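Peptidase S15/CocE/NonD (Thaumarchaeota archaeon SCGC AB-539-E09, PDB 4PF1) acts as an aminopeptidase, a serine peptidase of the S15 family with an alpha/beta hydrolase fold that removes residues from the N-terminal end of peptides. Local coordinates at the interface of chains A and B. Coordinates in Å, arbitrary orientation; residue numbers count along the deposited sequence, not the author numbering. Chains: chain A/B, Peptidase S15/CocE/NonD.

The interface of chains A and B. Residues chain A 463, 466-468; chain B 232, 434-435, 437, 467, 469.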
loop_
_atom_site.group_PDB
_atom_site.type_symbol
_atom_site.label_atom_id
_atom_site.label_comp_id
_atom_site.label_asym_id
_atom_site.label_seq_id
_atom_site.Cartn_x
_atom_site.Cartn_y
_atom_site.Cartn_z
ATOM N N HIS A 463 -16.772 -7.335 -15.506
ATOM C CA HIS A 463 -16.275 -8.706 -15.694
ATOM C C HIS A 463 -17.378 -9.663 -16.192
ATOM O O HIS A 463 -17.079 -10.597 -16.936
ATOM C CB HIS A 463 -15.590 -9.245 -14.418
ATOM C CG HIS A 463 -16.512 -9.634 -13.298
ATOM N ND1 HIS A 463 -16.834 -10.964 -13.057
ATOM C CD2 HIS A 463 -17.080 -8.868 -12.337
ATOM C CE1 HIS A 463 -17.606 -10.957 -11.982
ATOM N NE2 HIS A 463 -17.791 -9.722 -11.517
ATOM N N SER A 466 -18.997 -8.524 -20.388
ATOM C CA SER A 466 -18.434 -9.049 -21.639
ATOM C C SER A 466 -18.727 -10.542 -21.834
ATOM O O SER A 466 -18.443 -11.075 -22.907
ATOM C CB SER A 466 -16.928 -8.811 -21.689
ATOM O OG SER A 466 -16.264 -9.528 -20.661
ATOM N N ARG A 467 -19.286 -11.212 -20.804
ATOM C CA ARG A 467 -19.579 -12.654 -20.843
ATOM C C ARG A 467 -20.771 -12.973 -21.742
ATOM O O ARG A 467 -21.778 -12.264 -21.710
ATOM C CB ARG A 467 -19.838 -13.193 -19.433
ATOM C CG ARG A 467 -18.587 -13.352 -18.581
ATOM C CD ARG A 467 -18.916 -13.950 -17.223
ATOM N NE ARG A 467 -19.355 -15.346 -17.326
ATOM C CZ ARG A 467 -18.608 -16.394 -16.991
ATOM N NH1 ARG A 467 -17.387 -16.217 -16.498
ATOM N NH2 ARG A 467 -19.084 -17.624 -17.120
ATOM N N THR A 468 -20.674 -14.077 -22.506
ATOM C CA THR A 468 -21.726 -14.507 -23.436
ATOM C C THR A 468 -22.905 -15.164 -22.707
ATOM O O THR A 468 -23.992 -15.247 -23.281
ATOM C CB THR A 468 -21.158 -15.434 -24.513
ATOM O OG1 THR A 468 -20.417 -16.485 -23.894
ATOM C CG2 THR A 468 -20.284 -14.695 -25.523
ATOM N N TYR B 232 -10.970 -0.948 -23.615
ATOM C CA TYR B 232 -11.809 -2.030 -24.152
ATOM C C TYR B 232 -13.073 -1.425 -24.752
ATOM O O TYR B 232 -13.414 -1.732 -25.891
ATOM C CB TYR B 232 -12.145 -3.070 -23.053
ATOM C CG TYR B 232 -13.063 -4.194 -23.499
ATOM C CD1 TYR B 232 -14.442 -4.007 -23.579
ATOM C CD2 TYR B 232 -12.565 -5.471 -23.748
ATOM C CE1 TYR B 232 -15.294 -5.045 -23.947
ATOM C CE2 TYR B 232 -13.410 -6.517 -24.122
ATOM C CZ TYR B 232 -14.775 -6.298 -24.220
ATOM O OH TYR B 232 -15.624 -7.312 -24.581
ATOM N N LYS B 434 -19.074 -9.283 -28.177
ATOM C CA LYS B 434 -18.585 -9.504 -26.809
ATOM C C LYS B 434 -17.168 -10.127 -26.851
ATOM O O LYS B 434 -17.009 -11.308 -26.516
ATOM C CB LYS B 434 -19.559 -10.412 -26.032
ATOM C CG LYS B 434 -20.881 -9.753 -25.684
ATOM C CD LYS B 434 -21.514 -10.407 -24.474
ATOM C CE LYS B 434 -22.836 -9.779 -24.130
ATOM N NZ LYS B 434 -23.197 -10.010 -22.712
ATOM N N PRO B 435 -16.123 -9.394 -27.319
ATOM C CA PRO B 435 -14.792 -10.023 -27.414
ATOM C C PRO B 435 -14.193 -10.306 -26.041
ATOM O O PRO B 435 -14.444 -9.559 -25.099
ATOM C CB PRO B 435 -13.968 -8.999 -28.199
ATOM C CG PRO B 435 -14.632 -7.693 -27.937
ATOM C CD PRO B 435 -16.094 -7.987 -27.783
ATOM N N PRO B 437 -11.835 -10.077 -23.101
ATOM C CA PRO B 437 -10.792 -9.109 -22.716
ATOM C C PRO B 437 -9.465 -9.822 -22.422
ATOM O O PRO B 437 -9.466 -10.863 -21.754
ATOM C CB PRO B 437 -11.381 -8.419 -21.483
ATOM C CG PRO B 437 -12.330 -9.400 -20.912
ATOM C CD PRO B 437 -12.874 -10.209 -22.057
ATOM N N ARG B 467 -15.424 -18.706 -18.559
ATOM C CA ARG B 467 -16.187 -18.195 -19.704
ATOM C C ARG B 467 -16.613 -19.314 -20.659
ATOM O O ARG B 467 -15.849 -20.259 -20.887
ATOM C CB ARG B 467 -15.382 -17.142 -20.466
ATOM C CG ARG B 467 -15.281 -15.801 -19.753
ATOM C CD ARG B 467 -14.389 -14.831 -20.510
ATOM N NE ARG B 467 -15.019 -14.338 -21.736
ATOM C CZ ARG B 467 -15.653 -13.171 -21.835
ATOM N NH1 ARG B 467 -15.743 -12.365 -20.784
ATOM N NH2 ARG B 467 -16.194 -12.800 -22.987
ATOM N N ASP B 469 -17.188 -18.867 -23.890
ATOM C CA ASP B 469 -16.574 -18.607 -25.198
ATOM C C ASP B 469 -15.048 -18.915 -25.158
ATOM O O ASP B 469 -14.289 -18.433 -26.006
ATOM C CB ASP B 469 -16.854 -17.152 -25.660
ATOM C CG ASP B 469 -16.372 -16.050 -24.720
ATOM O OD1 ASP B 469 -15.922 -16.375 -23.598
ATOM O OD2 ASP B 469 -16.505 -14.861 -25.084
HETATM O O HOH W 1 -15.047 -12.073 -17.925
#
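A:Ser466 and B:Arg467 meet in a two-fold symmetric interface between two copies of this S15-family serine peptidase, a polar patch that joins them in the deposited four-copy assembly. The structure alone does not show whether this pairing forms in solution. Each contact has a twin with the chains exchanged. On chain A the contact is made mainly by the loop that follows helix 462-465.

The guanidinium of B:Arg467 grips A:Ser466 end-on. NH2 of B:Arg467 donates to the backbone O of A:Ser466 at 2.8 Å. This donor stands 58° out of the carbonyl plane, off the lone pairs. NH1 of B:Arg467 donates to the hydroxyl OG of A:Ser466 at 2.9 Å. A chi1 of 64° brings OG near the serine's own backbone O, where one guanidinium end can reach both. NH1 also reaches water 1, which bridges to the backbone O of A:His463 in helix 462-465.

B:Asp469 braces the arginine and also reaches chain A. Its carboxylate takes NE and NH2 side-on, one oxygen to each, both through syn lone pairs. The salt bridge from NE of B:Arg467 to OD1 of B:Asp469 is 2.9 Å long. This pairing restrains rotation of the guanidinium and probably offsets its charge. OD2 of B:Asp469 lies 3.8 Å from the methyl CG2 of A:Thr468. CD of B:Pro437 packs against one face of the guanidinium, near its rim.

The extended side chain of B:Lys434 runs past the backbone of A:Ser466. The terminal amine NZ of B:Lys434 bonds to the backbone O of A:Arg467 at 2.8 Å. Against the side chain of A:Ser466, the phenol OH of B:Tyr232 lies 3.5 Å from CB. That OH is held by a bond to the backbone O of B:Pro435, in the carbonyl plane.

The two Arg467 side chains cross obliquely near the two-fold axis, their guanidinium planes 57° apart. CZ of A:Arg467 packs 4.1 Å from CA of B:Arg467.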